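Local coordinates for GGDEF family protein (Vibrio cholerae, PDB 5GZS) that probably senses arginine or related ligands through a periplasmic portion built of solute-binding-type domains and, as a diguanylate cyclase, makes cyclic di-GMP, at residues I76-L81 with K201-I206; K108-Y113 with D159-Q164; C257-L262 with S431-M436. All blocks are in the same frame, centred on the assembly; numbering follows the deposited sequence.

Interaction 1: residues I76-L81 with K201-I206; sequences IEYTYL and KYQLDI. With ARG (arginine), chain B.
Gln203 sets CG between its backbone N and carbonyl carbon (chi1 59°) and bends again at chi2, folding the chain over the face of Tyr78 and bringing OE1 to the edge of Tyr80. Strand 79-83 and the loop leading into it belong to a region of the family 3 periplasmic solute-binding proteins; the contact packs them on the long helix 189-218. CG of Gln203 makes a CH-pi contact over one face of the Tyr78 ring, 4.0 Å from its centroid and displaced toward the rim. Farther out, CD of Gln203 approaches CE2 of Tyr78 at 3.7 Å, with the amide turned only 17° from the ring plane. Tyr80 instead offers its phenol end, and OH of Tyr80 donates to OE1 of Gln203 (2.5 Å) from a direction tilted 21° out of the carbonyl plane. The same oxygen accepts from Arg207 NH1, while NE2 donates to the carbonyl of Gln200; three bonds thus fix the rotation of this buried amide. Tyr78 OH pairs with the side chain of Gln200, so both tyrosines reach polar partners on one helix. Glu77, one residue before Tyr78, projects to the other side of the chain, extended beyond CG, into the arginine pocket that Glu11, Asn57, Thr59, Arg64 and Thr102 help to line. There OE1 of Glu77 accepts from the ligand N at 2.7 Å and OE2 of Glu77 from the ligand NH1 at 2.8 Å.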
loop_
_atom_site.group_PDB
_atom_site.type_symbol
_atom_site.label_atom_id
_atom_site.label_comp_id
_atom_site.label_asym_id
_atom_site.label_seq_id
_atom_site.Cartn_x
_atom_site.Cartn_y
_atom_site.Cartn_z
ATOM N N ILE A 76 25.340 -8.294 0.909
ATOM C CA ILE A 76 24.132 -8.289 0.092
ATOM C C ILE A 76 24.462 -8.749 -1.329
ATOM O O ILE A 76 25.618 -8.983 -1.673
ATOM C CB ILE A 76 23.441 -6.886 0.026
ATOM C CG1 ILE A 76 24.307 -5.875 -0.730
ATOM C CG2 ILE A 76 23.048 -6.383 1.411
ATOM C CD1 ILE A 76 23.748 -4.489 -0.722
ATOM N N GLU A 77 23.431 -8.878 -2.147
ATOM C CA GLU A 77 23.602 -9.261 -3.531
ATOM C C GLU A 77 22.691 -8.379 -4.392
ATOM O O GLU A 77 21.466 -8.424 -4.268
ATOM C CB GLU A 77 23.281 -10.743 -3.699
ATOM C CG GLU A 77 23.419 -11.309 -5.089
ATOM C CD GLU A 77 22.867 -12.731 -5.148
ATOM O OE1 GLU A 77 21.753 -12.938 -4.597
ATOM O OE2 GLU A 77 23.531 -13.629 -5.734
ATOM N N TYR A 78 23.285 -7.558 -5.248
ATOM C CA TYR A 78 22.482 -6.705 -6.122
ATOM C C TYR A 78 21.676 -7.590 -7.084
ATOM O O TYR A 78 22.224 -8.498 -7.728
ATOM C CB TYR A 78 23.362 -5.718 -6.882
ATOM C CG TYR A 78 23.799 -4.516 -6.074
ATOM C CD1 TYR A 78 24.871 -4.590 -5.196
ATOM C CD2 TYR A 78 23.151 -3.291 -6.209
ATOM C CE1 TYR A 78 25.267 -3.486 -4.472
ATOM C CE2 TYR A 78 23.537 -2.197 -5.496
ATOM C CZ TYR A 78 24.585 -2.288 -4.627
ATOM O OH TYR A 78 24.975 -1.167 -3.914
ATOM N N THR A 79 20.374 -7.326 -7.156
ATOM C CA THR A 79 19.451 -8.187 -7.869
ATOM C C THR A 79 18.547 -7.367 -8.777
ATOM O O THR A 79 17.944 -6.381 -8.344
ATOM C CB THR A 79 18.600 -9.024 -6.893
ATOM O OG1 THR A 79 19.456 -9.932 -6.179
ATOM C CG2 THR A 79 17.524 -9.834 -7.648
ATOM N N TYR A 80 18.468 -7.771 -10.045
ATOM C CA TYR A 80 17.844 -6.929 -11.063
ATOM C C TYR A 80 16.769 -7.662 -11.860
ATOM O O TYR A 80 16.850 -8.892 -12.092
ATOM C CB TYR A 80 18.904 -6.363 -12.043
ATOM C CG TYR A 80 20.066 -5.617 -11.392
ATOM C CD1 TYR A 80 21.197 -6.312 -10.941
ATOM C CD2 TYR A 80 20.049 -4.234 -11.263
ATOM C CE1 TYR A 80 22.252 -5.664 -10.361
ATOM C CE2 TYR A 80 21.114 -3.556 -10.686
ATOM C CZ TYR A 80 22.213 -4.290 -10.225
ATOM O OH TYR A 80 23.274 -3.661 -9.635
ATOM N N LEU A 81 15.755 -6.889 -12.260
ATOM C CA LEU A 81 14.869 -7.280 -13.351
ATOM C C LEU A 81 15.511 -6.801 -14.649
ATOM O O LEU A 81 15.650 -5.588 -14.867
ATOM C CB LEU A 81 13.466 -6.672 -13.196
ATOM C CG LEU A 81 12.516 -6.900 -14.388
ATOM C CD1 LEU A 81 12.211 -8.399 -14.620
ATOM C CD2 LEU A 81 11.255 -6.112 -14.184
ATOM N N LYS A 201 29.473 1.444 -6.514
ATOM C CA LYS A 201 30.164 2.246 -7.500
ATOM C C LYS A 201 30.264 1.469 -8.799
ATOM O O LYS A 201 30.094 2.021 -9.893
ATOM C CB LYS A 201 31.565 2.639 -6.967
ATOM C CG LYS A 201 32.477 3.401 -7.943
ATOM C CD LYS A 201 31.753 4.610 -8.548
ATOM C CE LYS A 201 32.703 5.595 -9.234
ATOM N NZ LYS A 201 32.238 6.080 -10.579
ATOM N N TYR A 202 30.524 0.169 -8.670
ATOM C CA TYR A 202 30.790 -0.647 -9.828
ATOM C C TYR A 202 29.543 -0.761 -10.648
ATOM O O TYR A 202 29.587 -0.506 -11.833
ATOM C CB TYR A 202 31.309 -2.016 -9.425
ATOM C CG TYR A 202 31.572 -2.952 -10.586
ATOM C CD1 TYR A 202 30.550 -3.724 -11.132
ATOM C CD2 TYR A 202 32.847 -3.082 -11.121
ATOM C CE1 TYR A 202 30.788 -4.589 -12.185
ATOM C CE2 TYR A 202 33.093 -3.949 -12.187
ATOM C CZ TYR A 202 32.062 -4.699 -12.702
ATOM O OH TYR A 202 32.309 -5.560 -13.733
ATOM N N GLN A 203 28.411 -1.118 -10.033
ATOM C CA GLN A 203 27.196 -1.341 -10.832
ATOM C C GLN A 203 26.513 -0.032 -11.239
ATOM O O GLN A 203 25.911 0.047 -12.305
ATOM C CB GLN A 203 26.223 -2.284 -10.103
ATOM C CG GLN A 203 25.693 -1.872 -8.723
ATOM C CD GLN A 203 24.518 -0.900 -8.794
ATOM O OE1 GLN A 203 23.482 -1.172 -9.408
ATOM N NE2 GLN A 203 24.694 0.254 -8.179
ATOM N N LEU A 204 26.618 1.006 -10.421
ATOM C CA LEU A 204 26.001 2.265 -10.809
ATOM C C LEU A 204 26.699 2.802 -12.064
ATOM O O LEU A 204 26.052 3.387 -12.945
ATOM C CB LEU A 204 26.051 3.304 -9.683
ATOM C CG LEU A 204 25.140 4.505 -9.958
ATOM C CD1 LEU A 204 23.783 3.978 -10.414
ATOM C CD2 LEU A 204 24.981 5.413 -8.751
ATOM N N ASP A 205 28.011 2.586 -12.157
ATOM C CA ASP A 205 28.776 3.014 -13.330
ATOM C C ASP A 205 28.350 2.317 -14.628
ATOM O O ASP A 205 28.198 2.974 -15.668
ATOM C CB ASP A 205 30.254 2.783 -13.089
ATOM C CG ASP A 205 30.893 3.893 -12.286
ATOM O OD1 ASP A 205 30.181 4.818 -11.859
ATOM O OD2 ASP A 205 32.121 3.839 -12.076
ATOM N N ILE A 206 28.152 1.004 -14.577
ATOM C CA ILE A 206 27.634 0.252 -15.723
ATOM C C ILE A 206 26.284 0.771 -16.155
ATOM O O ILE A 206 26.016 0.929 -17.361
ATOM C CB ILE A 206 27.479 -1.252 -15.414
ATOM C CG1 ILE A 206 28.839 -1.918 -15.293
ATOM C CG2 ILE A 206 26.598 -1.979 -16.482
ATOM C CD1 ILE A 206 28.719 -3.384 -14.931
HETATM N N ARG B . 21.830 -15.592 -3.882
HETATM C CA ARG B . 20.781 -16.289 -4.610
HETATM C C ARG B . 20.864 -17.793 -4.374
HETATM O O ARG B . 19.881 -18.519 -4.506
HETATM C CB ARG B . 20.875 -15.983 -6.094
HETATM C CG ARG B . 22.148 -16.479 -6.751
HETATM C CD ARG B . 22.268 -15.825 -8.110
HETATM N NE ARG B . 23.407 -16.314 -8.856
HETATM C CZ ARG B . 24.663 -15.975 -8.600
HETATM N NH1 ARG B . 24.945 -15.147 -7.599
HETATM N NH2 ARG B . 25.634 -16.481 -9.341
HETATM O OXT ARG B . 21.921 -18.317 -4.044
#

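Interaction 2: residues K108-Y113 with D159-Q164; sequences KEHYPY and DQLPIQ
His110 meets Leu161 from its first side-chain carbon onward: CB of His110 is 3.7 Å from CD2 of Leu161. One bond farther, CG of His110 comes to 3.5 Å from the same methyl, the nearest approach between this pair. With CG anti to the carbonyl carbon (chi1 -66°), the side chain turns one face of the imidazole to that methyl, and Leu161 CD2 forms a CH-pi contact over this face, 3.7 Å from the ring centroid and 22° off the normal. The single branch CD2 of Leu161 covers CG and CD2 of the His110 ring. ND1 of His110 turns to its own helix, where it is hydrogen-bonded to the carbonyl of Leu106 one turn earlier, a residue on which Leu161 also packs; the bond fixes the rotation of the ring. In this family 3 solute-binding domain, the contact fastens the last residue of helix 103-110 to the loop between strands 153-156 and 166-170. The start of that helix lies at the arginine pocket, with Tyr103 among the residues lining it; His110 sits at the other end. Its outer atoms pass on to proline: CE1 of His110 is 3.7 Å from CD of Pro162, and NE2 of His110 comes to 3.5 Å from that same carbon, the pyrrolidine approaching obliquely. On the face opposite Leu161, CG of Glu109 stands 4.2 Å above the imidazole plane, toward the rim. Pro162, more exposed, additionally touches Met352 of the second subunit, and the carbonyl of the following Ile163 accepts a hydrogen bond from Ser330 of that subunit.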
loop_
_atom_site.group_PDB
_atom_site.type_symbol
_atom_site.label_atom_id
_atom_site.label_comp_id
_atom_site.label_asym_id
_atom_site.label_seq_id
_atom_site.Cartn_x
_atom_site.Cartn_y
_atom_site.Cartn_z
ATOM N N LYS A 108 7.172 -16.074 -6.676
ATOM C CA LYS A 108 5.875 -16.702 -6.479
ATOM C C LYS A 108 5.259 -16.235 -5.166
ATOM O O LYS A 108 4.036 -16.164 -5.035
ATOM C CB LYS A 108 6.010 -18.225 -6.487
ATOM C CG LYS A 108 5.640 -18.875 -7.810
ATOM C CD LYS A 108 4.240 -19.464 -7.764
ATOM C CE LYS A 108 3.536 -19.323 -9.104
ATOM N NZ LYS A 108 2.179 -19.934 -9.087
ATOM N N GLU A 109 6.109 -15.914 -4.195
ATOM C CA GLU A 109 5.631 -15.425 -2.905
ATOM C C GLU A 109 5.142 -13.971 -3.034
ATOM O O GLU A 109 4.166 -13.575 -2.386
ATOM C CB GLU A 109 6.712 -15.553 -1.814
ATOM C CG GLU A 109 6.317 -14.888 -0.488
ATOM C CD GLU A 109 7.393 -14.975 0.585
ATOM O OE1 GLU A 109 8.141 -15.980 0.612
ATOM O OE2 GLU A 109 7.486 -14.028 1.401
ATOM N N HIS A 110 5.785 -13.191 -3.895
ATOM C CA HIS A 110 5.382 -11.794 -4.076
ATOM C C HIS A 110 4.561 -11.528 -5.352
ATOM O O HIS A 110 3.844 -10.524 -5.427
ATOM C CB HIS A 110 6.616 -10.881 -4.056
ATOM C CG HIS A 110 7.307 -10.835 -2.728
ATOM N ND1 HIS A 110 8.375 -11.653 -2.417
ATOM C CD2 HIS A 110 7.059 -10.098 -1.623
ATOM C CE1 HIS A 110 8.756 -11.415 -1.175
ATOM N NE2 HIS A 110 7.978 -10.475 -0.671
ATOM N N TYR A 111 4.648 -12.408 -6.346
ATOM C CA TYR A 111 3.885 -12.210 -7.581
ATOM C C TYR A 111 3.433 -13.517 -8.212
ATOM O O TYR A 111 3.811 -13.813 -9.344
ATOM C CB TYR A 111 4.715 -11.447 -8.609
ATOM C CG TYR A 111 4.945 -9.989 -8.303
ATOM C CD1 TYR A 111 3.938 -9.044 -8.494
ATOM C CD2 TYR A 111 6.188 -9.542 -7.850
ATOM C CE1 TYR A 111 4.167 -7.690 -8.231
ATOM C CE2 TYR A 111 6.416 -8.197 -7.584
ATOM C CZ TYR A 111 5.405 -7.281 -7.778
ATOM O OH TYR A 111 5.649 -5.955 -7.511
ATOM N N PRO A 112 2.602 -14.291 -7.503
ATOM C CA PRO A 112 2.340 -15.682 -7.907
ATOM C C PRO A 112 1.741 -15.863 -9.306
ATOM O O PRO A 112 1.810 -16.973 -9.837
ATOM C CB PRO A 112 1.356 -16.182 -6.834
ATOM C CG PRO A 112 0.781 -14.956 -6.223
ATOM C CD PRO A 112 1.854 -13.907 -6.296
ATOM N N TYR A 113 1.192 -14.794 -9.888
ATOM C CA TYR A 113 0.447 -14.890 -11.155
ATOM C C TYR A 113 1.376 -14.983 -12.347
ATOM O O TYR A 113 1.130 -15.742 -13.286
ATOM C CB TYR A 113 -0.504 -13.700 -11.341
ATOM C CG TYR A 113 -0.838 -13.379 -12.798
ATOM C CD1 TYR A 113 -1.769 -14.142 -13.505
ATOM C CD2 TYR A 113 -0.250 -12.297 -13.456
ATOM C CE1 TYR A 113 -2.090 -13.856 -14.832
ATOM C CE2 TYR A 113 -0.567 -11.997 -14.789
ATOM C CZ TYR A 113 -1.487 -12.783 -15.465
ATOM O OH TYR A 113 -1.806 -12.506 -16.774
ATOM N N ASP A 159 15.573 -2.777 -3.295
ATOM C CA ASP A 159 14.769 -1.879 -2.495
ATOM C C ASP A 159 13.288 -1.998 -2.868
ATOM O O ASP A 159 12.488 -1.141 -2.533
ATOM C CB ASP A 159 15.304 -0.466 -2.664
ATOM C CG ASP A 159 16.815 -0.382 -2.367
ATOM O OD1 ASP A 159 17.258 -0.901 -1.316
ATOM O OD2 ASP A 159 17.567 0.195 -3.183
ATOM N N GLN A 160 12.948 -3.096 -3.545
ATOM C CA GLN A 160 11.603 -3.368 -4.044
ATOM C C GLN A 160 11.037 -4.607 -3.366
ATOM O O GLN A 160 9.831 -4.776 -3.215
ATOM C CB GLN A 160 11.622 -3.607 -5.563
ATOM C CG GLN A 160 12.038 -2.427 -6.381
ATOM C CD GLN A 160 10.898 -1.477 -6.622
ATOM O OE1 GLN A 160 9.942 -1.429 -5.849
ATOM N NE2 GLN A 160 10.992 -0.702 -7.698
ATOM N N LEU A 161 11.941 -5.500 -3.002
ATOM C CA LEU A 161 11.575 -6.790 -2.465
ATOM C C LEU A 161 12.544 -7.123 -1.364
ATOM O O LEU A 161 13.677 -6.672 -1.387
ATOM C CB LEU A 161 11.615 -7.873 -3.535
ATOM C CG LEU A 161 10.520 -7.933 -4.589
ATOM C CD1 LEU A 161 10.824 -9.064 -5.569
ATOM C CD2 LEU A 161 9.182 -8.167 -3.926
ATOM N N PRO A 162 12.106 -7.913 -0.390
ATOM C CA PRO A 162 13.064 -8.340 0.622
ATOM C C PRO A 162 14.057 -9.333 0.034
ATOM O O PRO A 162 13.750 -10.537 0.017
ATOM C CB PRO A 162 12.182 -9.014 1.683
ATOM C CG PRO A 162 10.774 -8.710 1.296
ATOM C CD PRO A 162 10.778 -8.496 -0.170
ATOM N N ILE A 163 15.205 -8.845 -0.447
ATOM C CA ILE A 163 16.257 -9.724 -0.963
ATOM C C ILE A 163 17.172 -10.165 0.148
ATOM O O ILE A 163 17.899 -9.368 0.707
ATOM C CB ILE A 163 17.106 -9.054 -2.048
ATOM C CG1 ILE A 163 16.216 -8.607 -3.214
ATOM C CG2 ILE A 163 18.195 -10.025 -2.527
ATOM C CD1 ILE A 163 15.551 -9.781 -3.956
ATOM N N GLN A 164 17.129 -11.444 0.465
ATOM C CA GLN A 164 17.884 -11.984 1.592
ATOM C C GLN A 164 19.368 -11.742 1.430
ATOM O O GLN A 164 19.883 -11.817 0.332
ATOM C CB GLN A 164 17.613 -13.477 1.726
ATOM C CG GLN A 164 16.136 -13.812 1.707
ATOM C CD GLN A 164 15.871 -15.279 1.960
ATOM O OE1 GLN A 164 16.682 -16.142 1.613
ATOM N NE2 GLN A 164 14.731 -15.575 2.569
#

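Interaction 3: residues C257-L262 with S431-M436; sequences CEMLLL and SRAIKM
Met259 and Ala433 pack where two helices come together, CB of Met259 lying 3.8 Å from CB of Ala433. The small alanine lets the backbones approach to 5.8 Å between CA of Met259 and CA of Ala433. Leu260 covers the same methyl from a second direction, its CG 3.9 Å from CB of Ala433 and both its terminal methyls only slightly farther away. The side-chain contacts of this buried centre are apolar. Toward Met436 the contact thins to the end of one chain: Met259, a selenomethionine in this crystal, bends at chi2 (72°) and again at chi3, which together bring its CE to 3.7 Å from CB of Met436, also a selenomethionine, and next to the carbonyl oxygen of that residue. Met436 is partly exposed, and its side chain runs on to Arg207 and Leu211 of helix 189-218. On the far side of the turn, Leu261 is exposed and lies well away from segment 431-436. The polar backbone at the close of helix 248-259 has partners of its own, with O of Met259 accepting from NE of Arg212. Leu261 takes a positive phi of 56°; its N bonds to O of Glu258 at 3.0 Å, and N of Leu262 bonds more weakly to O of Cys257. The helix therefore ends in a Schellman motif, shortly before the strand carrying Cys264, the disulfide partner of Cys257.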
loop_
_atom_site.group_PDB
_atom_site.type_symbol
_atom_site.label_atom_id
_atom_site.label_comp_id
_atom_site.label_asym_id
_atom_site.label_seq_id
_atom_site.Cartn_x
_atom_site.Cartn_y
_atom_site.Cartn_z
ATOM N N CYS A 257 19.646 15.432 -13.976
ATOM C CA CYS A 257 20.368 16.120 -15.063
ATOM C C CYS A 257 21.849 15.707 -15.039
ATOM O O CYS A 257 22.532 15.724 -16.064
ATOM C CB CYS A 257 20.237 17.649 -14.973
ATOM S SG CYS A 257 18.585 18.294 -15.321
ATOM N N GLU A 258 22.319 15.324 -13.855
ATOM C CA GLU A 258 23.700 14.928 -13.673
ATOM C C GLU A 258 23.859 13.492 -14.157
ATOM O O GLU A 258 24.804 13.163 -14.875
ATOM C CB GLU A 258 24.114 15.091 -12.208
ATOM C CG GLU A 258 24.861 16.403 -11.956
ATOM C CD GLU A 258 24.492 17.061 -10.639
ATOM O OE1 GLU A 258 24.663 18.296 -10.528
ATOM O OE2 GLU A 258 24.018 16.345 -9.731
HETATM N N MSE A 259 22.896 12.661 -13.778
HETATM C CA MSE A 259 22.787 11.301 -14.270
HETATM C C MSE A 259 22.945 11.226 -15.802
HETATM O O MSE A 259 23.497 10.265 -16.326
HETATM C CB MSE A 259 21.430 10.704 -13.850
HETATM C CG MSE A 259 21.433 9.189 -13.693
HETATM SE SE MSE A 259 22.448 8.792 -12.052
HETATM C CE MSE A 259 20.991 8.391 -10.846
ATOM N N LEU A 260 22.464 12.234 -16.523
ATOM C CA LEU A 260 22.416 12.135 -17.975
ATOM C C LEU A 260 23.490 12.971 -18.655
ATOM O O LEU A 260 23.573 13.010 -19.885
ATOM C CB LEU A 260 21.045 12.560 -18.498
ATOM C CG LEU A 260 19.809 11.850 -17.958
ATOM C CD1 LEU A 260 18.634 12.830 -17.997
ATOM C CD2 LEU A 260 19.509 10.618 -18.795
ATOM N N LEU A 261 24.302 13.634 -17.842
ATOM C CA LEU A 261 25.357 14.525 -18.307
ATOM C C LEU A 261 24.819 15.604 -19.212
ATOM O O LEU A 261 25.507 16.047 -20.136
ATOM C CB LEU A 261 26.460 13.761 -19.024
ATOM C CG LEU A 261 27.365 12.894 -18.152
ATOM C CD1 LEU A 261 28.594 12.584 -18.966
ATOM C CD2 LEU A 261 27.729 13.600 -16.856
ATOM N N LEU A 262 23.593 16.037 -18.929
ATOM C CA LEU A 262 23.070 17.260 -19.508
ATOM C C LEU A 262 23.267 18.417 -18.544
ATOM O O LEU A 262 23.280 18.235 -17.329
ATOM C CB LEU A 262 21.589 17.127 -19.823
ATOM C CG LEU A 262 21.101 15.861 -20.499
ATOM C CD1 LEU A 262 19.635 15.831 -20.313
ATOM C CD2 LEU A 262 21.460 15.863 -21.987
ATOM N N SER A 431 12.842 9.736 -17.150
ATOM C CA SER A 431 12.260 8.623 -16.396
ATOM C C SER A 431 13.336 7.628 -15.909
ATOM O O SER A 431 13.376 7.268 -14.719
ATOM C CB SER A 431 11.219 7.912 -17.237
ATOM O OG SER A 431 10.116 8.763 -17.478
ATOM N N ARG A 432 14.228 7.212 -16.806
ATOM C CA ARG A 432 15.320 6.325 -16.409
ATOM C C ARG A 432 16.217 6.961 -15.370
ATOM O O ARG A 432 16.551 6.323 -14.381
ATOM C CB ARG A 432 16.144 5.912 -17.617
ATOM C CG ARG A 432 15.350 5.112 -18.629
ATOM C CD ARG A 432 16.188 4.821 -19.864
ATOM N NE ARG A 432 17.393 4.051 -19.558
ATOM C CZ ARG A 432 18.236 3.628 -20.491
ATOM N NH1 ARG A 432 17.987 3.907 -21.767
ATOM N NH2 ARG A 432 19.317 2.937 -20.160
ATOM N N ALA A 433 16.615 8.214 -15.571
ATOM C CA ALA A 433 17.523 8.833 -14.604
ATOM C C ALA A 433 16.904 8.831 -13.205
ATOM O O ALA A 433 17.581 8.566 -12.209
ATOM C CB ALA A 433 17.883 10.254 -15.021
ATOM N N ILE A 434 15.610 9.118 -13.143
ATOM C CA ILE A 434 14.868 9.083 -11.892
ATOM C C ILE A 434 14.819 7.674 -11.264
ATOM O O ILE A 434 15.003 7.547 -10.044
ATOM C CB ILE A 434 13.448 9.592 -12.103
ATOM C CG1 ILE A 434 13.449 11.120 -12.206
ATOM C CG2 ILE A 434 12.546 9.129 -10.974
ATOM C CD1 ILE A 434 12.128 11.679 -12.757
ATOM N N LYS A 435 14.590 6.630 -12.075
ATOM C CA LYS A 435 14.623 5.252 -11.554
ATOM C C LYS A 435 15.919 4.950 -10.823
ATOM O O LYS A 435 15.895 4.519 -9.662
ATOM C CB LYS A 435 14.414 4.220 -12.653
ATOM C CG LYS A 435 12.985 4.194 -13.134
ATOM C CD LYS A 435 12.696 3.085 -14.097
ATOM C CE LYS A 435 11.522 3.497 -14.968
ATOM N NZ LYS A 435 10.701 2.360 -15.483
HETATM N N MSE A 436 17.033 5.209 -11.494
HETATM C CA MSE A 436 18.339 4.956 -10.935
HETATM C C MSE A 436 18.614 5.824 -9.742
HETATM O O MSE A 436 19.655 5.600 -9.086
HETATM C CB MSE A 436 19.398 5.224 -11.999
HETATM C CG MSE A 436 19.564 4.021 -12.920
HETATM SE SE MSE A 436 20.930 4.418 -14.282
HETATM C CE MSE A 436 19.774 4.297 -15.873
#

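Overall arrangement
Following the chain from the N terminus, interaction 1 opens at 76-81 and closes at 201-206, bringing a strand of the arginine-binding domain onto helix 189-218 after 119 intervening residues. Interaction 2 is nested inside that loop, tying the end of helix 103-110 to 159-164. The two touch through Ile163, whose CG2 lies 3.9 Å from OG1 of Thr79. Interaction 3 follows in series and closes a loop of 168 residues by joining helices 248-259 and 421-435. It does not touch the others, its centre lying about 16 Å from that of interaction 1, but helix 189-218, which supplies 201-206, also packs against its residues and so links both regions.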